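Local coordinates for protein glyceraldehyde-3-phosphate dehydrogenase (Sulfolobus solfataricus, PDB 1B7G) that oxidises and phosphorylates D-glyceraldehyde 3-phosphate to 1,3-bisphosphoglycerate in glycolysis, using NADP in preference to NAD and working as a homotetramer, at residues V16-A19 with I20-Q23; E260-E263 with V264-L268; E307-D310 with A311-S315. The protein carries 1 engineered substitution. All coordinates share one frame; numbering follows the deposited sequence.

Contact 1. Residues V16-A19 with I20-Q23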
loop_
_atom_site.group_PDB
_atom_site.type_symbol
_atom_site.label_atom_id
_atom_site.label_comp_id
_atom_site.label_asym_id
_atom_site.label_seq_id
_atom_site.Cartn_x
_atom_site.Cartn_y
_atom_site.Cartn_z
ATOM N N VAL A 16 9.763 -0.512 13.354
ATOM C CA VAL A 16 10.365 -1.206 14.538
ATOM C C VAL A 16 9.586 -0.795 15.790
ATOM O O VAL A 16 9.337 -1.633 16.670
ATOM C CB VAL A 16 11.857 -1.033 14.649
ATOM C CG1 VAL A 16 12.330 -1.588 15.998
ATOM C CG2 VAL A 16 12.580 -1.859 13.511
ATOM N N ALA A 17 9.097 0.450 15.806
ATOM C CA ALA A 17 8.264 0.889 16.947
ATOM C C ALA A 17 6.987 0.088 17.031
ATOM O O ALA A 17 6.699 -0.468 18.116
ATOM C CB ALA A 17 8.044 2.380 16.920
ATOM N N ASP A 18 6.278 -0.120 15.917
ATOM C CA ASP A 18 5.093 -0.931 15.906
ATOM C C ASP A 18 5.346 -2.395 16.287
ATOM O O ASP A 18 4.521 -2.974 17.016
ATOM C CB ASP A 18 4.345 -0.864 14.585
ATOM C CG ASP A 18 3.555 0.405 14.379
ATOM O OD1 ASP A 18 3.488 1.272 15.278
ATOM O OD2 ASP A 18 2.981 0.544 13.282
ATOM N N ALA A 19 6.467 -2.980 15.855
ATOM C CA ALA A 19 6.763 -4.364 16.250
ATOM C C ALA A 19 7.064 -4.491 17.745
ATOM O O ALA A 19 6.720 -5.519 18.350
ATOM C CB ALA A 19 7.930 -4.964 15.453
ATOM N N ILE A 20 7.693 -3.491 18.315
ATOM C CA ILE A 20 8.021 -3.444 19.736
ATOM C C ILE A 20 6.723 -3.436 20.565
ATOM O O ILE A 20 6.563 -4.231 21.492
ATOM C CB ILE A 20 8.824 -2.193 20.053
ATOM C CG1 ILE A 20 10.257 -2.358 19.502
ATOM C CG2 ILE A 20 8.873 -1.883 21.565
ATOM C CD1 ILE A 20 10.986 -1.045 19.475
ATOM N N ILE A 21 5.752 -2.672 20.067
ATOM C CA ILE A 21 4.429 -2.622 20.646
ATOM C C ILE A 21 3.782 -3.990 20.625
ATOM O O ILE A 21 3.167 -4.387 21.635
ATOM C CB ILE A 21 3.507 -1.585 19.967
ATOM C CG1 ILE A 21 4.104 -0.205 20.145
ATOM C CG2 ILE A 21 2.108 -1.656 20.587
ATOM C CD1 ILE A 21 3.398 0.957 19.481
ATOM N N LYS A 22 3.987 -4.784 19.588
ATOM C CA LYS A 22 3.392 -6.104 19.524
ATOM C C LYS A 22 4.125 -7.163 20.329
ATOM O O LYS A 22 3.606 -8.286 20.412
ATOM C CB LYS A 22 3.256 -6.565 18.062
ATOM C CG LYS A 22 2.357 -5.626 17.261
ATOM C CD LYS A 22 2.207 -6.182 15.842
ATOM C CE LYS A 22 1.164 -5.386 15.063
ATOM N NZ LYS A 22 0.939 -6.019 13.739
ATOM N N GLN A 23 5.282 -6.902 20.904
ATOM C CA GLN A 23 5.988 -7.968 21.631
ATOM C C GLN A 23 5.414 -8.073 23.057
ATOM O O GLN A 23 5.175 -7.031 23.670
ATOM C CB GLN A 23 7.468 -7.644 21.697
ATOM C CG GLN A 23 8.220 -7.695 20.362
ATOM C CD GLN A 23 7.820 -8.815 19.455
ATOM O OE1 GLN A 23 8.109 -9.996 19.687
ATOM N NE2 GLN A 23 7.067 -8.483 18.384
#
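Gln23 reaches back over the last turn of helix 11-21 and gives its side-chain amide to Ala19: NE2 lies 3.0 Å from Ala19 O, with the N-H pointing fairly straight at the acceptor (163°). The carbonyl oxygen falls in the plane of the Gln23 amide, while the donor itself sits 31° off the carbonyl plane of Ala19. With CG beside the backbone N (chi1 -68°), that carbon rests on the same oxygen, and the bend at chi2 then brings the amide round to it. That oxygen further receives a weak bond from Lys22 N, which keeps a carbonyl near the helix end occupied. NE2 also bonds to Ser331 OG, and the amide oxygen OE1 accepts from Arg313 NH2, so both ends of the amide are held.

One turn earlier Val16 and Ile20 cross obliquely, the CG1 methyl of Val16 lying 3.8 Å from CD1 of Ile20. Ile20 carries CG1 beside its own backbone N, and this swings the ethyl branch down over Val16 O, the acceptor for Ile20 N at 3.0 Å. Asp18 faces elsewhere, its carboxylate paired with Arg46 and Arg272 of its own chain and with Lys269 of the second subunit.

In the beta-alpha-beta unit of the Rossmann domain, Ala17 and Ile20 press on strands 2-7 and 26-32, and Ala19, Ile20 and Gln23 meet Ile309 of helix 304-315.

Contact 2. Residues E260-E263 with V264-L268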
loop_
_atom_site.group_PDB
_atom_site.type_symbol
_atom_site.label_atom_id
_atom_site.label_comp_id
_atom_site.label_asym_id
_atom_site.label_seq_id
_atom_site.Cartn_x
_atom_site.Cartn_y
_atom_site.Cartn_z
ATOM N N GLU A 260 2.713 -7.012 -8.444
ATOM C CA GLU A 260 1.667 -7.964 -8.124
ATOM C C GLU A 260 1.844 -8.547 -6.730
ATOM O O GLU A 260 0.843 -8.856 -6.066
ATOM C CB GLU A 260 1.646 -9.115 -9.173
ATOM C CG GLU A 260 1.121 -8.516 -10.505
ATOM C CD GLU A 260 1.383 -9.422 -11.684
ATOM O OE1 GLU A 260 2.276 -10.319 -11.595
ATOM O OE2 GLU A 260 0.703 -9.257 -12.722
ATOM N N LEU A 261 3.097 -8.646 -6.274
ATOM C CA LEU A 261 3.363 -9.112 -4.906
ATOM C C LEU A 261 2.932 -8.023 -3.933
ATOM O O LEU A 261 2.306 -8.375 -2.931
ATOM C CB LEU A 261 4.833 -9.516 -4.722
ATOM C CG LEU A 261 5.226 -10.792 -5.506
ATOM C CD1 LEU A 261 6.715 -11.031 -5.487
ATOM C CD2 LEU A 261 4.477 -12.010 -4.987
ATOM N N VAL A 262 3.177 -6.740 -4.248
ATOM C CA VAL A 262 2.691 -5.651 -3.363
ATOM C C VAL A 262 1.166 -5.760 -3.284
ATOM O O VAL A 262 0.554 -5.673 -2.237
ATOM C CB VAL A 262 3.078 -4.259 -3.834
ATOM C CG1 VAL A 262 2.415 -3.097 -3.039
ATOM C CG2 VAL A 262 4.590 -4.059 -3.734
ATOM N N GLU A 263 0.529 -5.983 -4.428
ATOM C CA GLU A 263 -0.882 -6.195 -4.488
ATOM C C GLU A 263 -1.338 -7.365 -3.609
ATOM O O GLU A 263 -2.330 -7.202 -2.912
ATOM C CB GLU A 263 -1.401 -6.427 -5.918
ATOM C CG GLU A 263 -2.891 -6.119 -6.019
ATOM C CD GLU A 263 -3.312 -4.688 -6.039
ATOM O OE1 GLU A 263 -2.533 -3.722 -5.892
ATOM O OE2 GLU A 263 -4.545 -4.461 -6.165
ATOM N N VAL A 264 -0.700 -8.514 -3.692
ATOM C CA VAL A 264 -1.045 -9.655 -2.842
ATOM C C VAL A 264 -1.096 -9.235 -1.372
ATOM O O VAL A 264 -2.031 -9.591 -0.648
ATOM C CB VAL A 264 -0.056 -10.819 -3.009
ATOM C CG1 VAL A 264 -0.204 -11.850 -1.873
ATOM C CG2 VAL A 264 -0.283 -11.481 -4.368
ATOM N N ALA A 265 -0.105 -8.463 -0.944
ATOM C CA ALA A 265 -0.018 -8.009 0.424
ATOM C C ALA A 265 -1.163 -7.082 0.823
ATOM O O ALA A 265 -1.608 -7.133 1.999
ATOM C CB ALA A 265 1.313 -7.309 0.674
ATOM N N ARG A 266 -1.536 -6.173 -0.073
ATOM C CA ARG A 266 -2.649 -5.286 0.102
ATOM C C ARG A 266 -3.934 -6.116 0.305
ATOM O O ARG A 266 -4.637 -5.853 1.269
ATOM C CB ARG A 266 -2.874 -4.331 -1.095
ATOM C CG ARG A 266 -1.809 -3.252 -1.214
ATOM C CD ARG A 266 -1.989 -2.487 -2.540
ATOM N NE ARG A 266 -2.870 -1.324 -2.336
ATOM C CZ ARG A 266 -3.462 -0.688 -3.352
ATOM N NH1 ARG A 266 -3.317 -1.066 -4.621
ATOM N NH2 ARG A 266 -4.228 0.349 -3.070
ATOM N N ASP A 267 -4.229 -7.070 -0.544
ATOM C CA ASP A 267 -5.412 -7.882 -0.465
ATOM C C ASP A 267 -5.417 -8.880 0.696
ATOM O O ASP A 267 -6.510 -9.260 1.135
ATOM C CB ASP A 267 -5.647 -8.695 -1.760
ATOM C CG ASP A 267 -6.028 -7.722 -2.903
ATOM O OD1 ASP A 267 -6.225 -6.532 -2.602
ATOM O OD2 ASP A 267 -6.112 -8.177 -4.049
ATOM N N LEU A 268 -4.252 -9.270 1.180
ATOM C CA LEU A 268 -4.118 -10.126 2.348
ATOM C C LEU A 268 -4.233 -9.277 3.614
ATOM O O LEU A 268 -4.258 -9.808 4.743
ATOM C CB LEU A 268 -2.781 -10.908 2.368
ATOM C CG LEU A 268 -2.694 -12.123 1.446
ATOM C CD1 LEU A 268 -1.265 -12.693 1.480
ATOM C CD2 LEU A 268 -3.661 -13.232 1.829
HETATM O O HOH W 1 -5.514 -3.632 -3.368
#
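Glu263 and Arg266, one turn apart on helix 258-267, form a salt bridge in which OE1 of Glu263 stands 3.0 Å from NH1 of Arg266. The arginine comes to the syn side of OE1, about 23° out of the carboxylate plane, and the N-H is moderately bent at 148°. Carboxylate and guanidinium planes stand steeply to each other, 78° apart, so one oxygen meets one nitrogen at the guanidinium edge in place of a flat two-pronged pairing. Glu263 gets there by placing CG anti to its backbone N and then bending at chi2, which turns the carboxylate along the helix toward Arg266. The arginine bends at chi3, and its CD passes 3.6 Å from the same OE1.

The other oxygen, OE2, looks toward Asp267. The two acids come within 4.5 Å (Glu263 OE2 to Asp267 OD1), and a water donates to both, 3.1 Å from Glu263 OE2. It also lies over one face of the guanidinium, toward its rim. Lys14 of the second subunit bridges to both acids and Arg272 of that subunit to Asp267, which would probably offset the repulsion. Arg266 NH2 goes across as well, to Glu301 and the carbonyl of Arg272, both of the second subunit.

Val264, the other well-covered residue, turns CG2 back along the helix to lie 3.3 Å from Glu260 O, which accepts from Val264 N at 2.9 Å.

This is an i to i+3 salt bridge on a helix of the C-terminal GAPDH domain, built into an intersubunit ion-pair network.

Contact 3. Residues E307-D310 with A311-S315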
loop_
_atom_site.group_PDB
_atom_site.type_symbol
_atom_site.label_atom_id
_atom_site.label_comp_id
_atom_site.label_asym_id
_atom_site.label_seq_id
_atom_site.Cartn_x
_atom_site.Cartn_y
_atom_site.Cartn_z
ATOM N N GLU A 307 14.277 -8.947 12.410
ATOM C CA GLU A 307 15.661 -9.046 12.777
ATOM C C GLU A 307 16.023 -8.108 13.926
ATOM O O GLU A 307 16.742 -8.490 14.852
ATOM C CB GLU A 307 16.610 -8.732 11.572
ATOM C CG GLU A 307 16.322 -9.604 10.354
ATOM C CD GLU A 307 16.435 -11.088 10.613
ATOM O OE1 GLU A 307 17.241 -11.440 11.498
ATOM O OE2 GLU A 307 15.690 -11.918 10.031
ATOM N N ASN A 308 15.480 -6.891 13.918
ATOM C CA ASN A 308 15.767 -5.946 14.995
ATOM C C ASN A 308 15.126 -6.432 16.314
ATOM O O ASN A 308 15.728 -6.255 17.390
ATOM C CB ASN A 308 15.284 -4.543 14.641
ATOM C CG ASN A 308 16.272 -3.698 13.877
ATOM O OD1 ASN A 308 17.116 -3.021 14.464
ATOM N ND2 ASN A 308 16.188 -3.730 12.553
ATOM N N ILE A 309 13.953 -7.064 16.216
ATOM C CA ILE A 309 13.327 -7.603 17.433
ATOM C C ILE A 309 14.171 -8.713 18.041
ATOM O O ILE A 309 14.502 -8.711 19.253
ATOM C CB ILE A 309 11.891 -8.059 17.174
ATOM C CG1 ILE A 309 11.000 -6.926 16.682
ATOM C CG2 ILE A 309 11.310 -8.650 18.488
ATOM C CD1 ILE A 309 11.047 -5.650 17.513
ATOM N N ASP A 310 14.666 -9.655 17.231
ATOM C CA ASP A 310 15.542 -10.709 17.761
ATOM C C ASP A 310 16.838 -10.178 18.302
ATOM O O ASP A 310 17.378 -10.695 19.313
ATOM C CB ASP A 310 15.785 -11.771 16.688
ATOM C CG ASP A 310 14.526 -12.506 16.313
ATOM O OD1 ASP A 310 13.712 -12.762 17.240
ATOM O OD2 ASP A 310 14.326 -12.845 15.124
ATOM N N ALA A 311 17.403 -9.150 17.653
ATOM C CA ALA A 311 18.640 -8.560 18.066
ATOM C C ALA A 311 18.481 -8.010 19.503
ATOM O O ALA A 311 19.446 -8.069 20.270
ATOM C CB ALA A 311 19.167 -7.477 17.141
ATOM N N ILE A 312 17.340 -7.398 19.788
ATOM C CA ILE A 312 17.097 -6.907 21.152
ATOM C C ILE A 312 17.216 -8.087 22.115
ATOM O O ILE A 312 17.938 -8.039 23.092
ATOM C CB ILE A 312 15.706 -6.268 21.286
ATOM C CG1 ILE A 312 15.689 -4.898 20.590
ATOM C CG2 ILE A 312 15.318 -6.122 22.751
ATOM C CD1 ILE A 312 14.315 -4.382 20.197
ATOM N N ARG A 313 16.569 -9.193 21.794
ATOM C CA ARG A 313 16.606 -10.363 22.660
ATOM C C ARG A 313 17.993 -10.934 22.809
ATOM O O ARG A 313 18.372 -11.278 23.946
ATOM C CB ARG A 313 15.585 -11.409 22.193
ATOM C CG ARG A 313 14.174 -10.868 22.252
ATOM C CD ARG A 313 13.172 -11.908 22.758
ATOM N NE ARG A 313 11.813 -11.349 22.734
ATOM C CZ ARG A 313 11.030 -11.307 21.661
ATOM N NH1 ARG A 313 11.425 -11.805 20.472
ATOM N NH2 ARG A 313 9.834 -10.750 21.818
ATOM N N ALA A 314 18.803 -10.996 21.727
ATOM C CA ALA A 314 20.158 -11.473 21.833
ATOM C C ALA A 314 21.026 -10.595 22.735
ATOM O O ALA A 314 21.671 -11.037 23.683
ATOM C CB ALA A 314 20.834 -11.552 20.463
ATOM N N SER A 315 21.073 -9.309 22.428
ATOM C CA SER A 315 21.843 -8.347 23.174
ATOM C C SER A 315 21.530 -8.419 24.685
ATOM O O SER A 315 22.448 -8.379 25.496
ATOM C CB SER A 315 21.484 -6.943 22.706
ATOM O OG SER A 315 22.277 -5.925 23.224
#
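Ala311 opens the second half of this stretch of helix 304-315 with its N hydrogen-bonded to Glu307 O at 3.0 Å, and its methyl rests 3.5 Å from that same oxygen. Glu307 itself sends its carboxylate off to Arg146, Arg245 and the amide of Ala121.

Ile312 follows, its N donating to Asn308 O at 3.1 Å. With CG1 beside the backbone N (chi1 -74°), its ethyl branch lies back over that carbonyl, CG1 at 3.5 Å from Asn308 O, while CD1 comes within 4.4 Å of CD1 of Ile309 in a loose methyl contact. Asn308 points its amide to Gln107. The helix belongs to the C-terminal part of the chain yet packs against the parallel sheet of the Rossmann domain, with Asn308 and Ile312 touching Val82 on strand 80-83, and Asn308 and Ala311 touching Val136 on strand 133-136.

Arg313 runs alongside Ile309, both pointing the same way, and its NH1 lies 3.7 Å from CG2 of the isoleucine. Its backbone N makes a weak bond to Ile309 O. Asp310 OD1 is near the guanidinium plane at its edge, but 4.1 Å from NH1 and so beyond a salt bridge, the two planes 50° apart. Both groups are held elsewhere: Arg313 pairs with Asp25, Asp310 with Arg245, and Thr328 OG1 bonds to both.

Ala314 N meets Asp310 O at 2.8 Å, and Ser315 directs its hydroxyl to the carbonyl of Lys131.

In the fold
Along the chain the three contacts come in series, each within one helix: contact 1 on helix 11-21, contact 2 on helix 258-267, contact 3 on helix 304-315. Contacts 1 and 3 are neighbours, with centres about 12 Å apart, and touch directly through the Gln23 and Arg313 side chains and the packing of Ile309, so a late helix is fastened to the first helix of the Rossmann domain. Contact 2 stands apart in the C-terminal domain, its centre about 22 Å from that of contact 1 and 28 Å from that of contact 3, and faces the second subunit with most of its residues; contact 1 reaches that subunit through Asp18 alone, and contact 3 does not touch it.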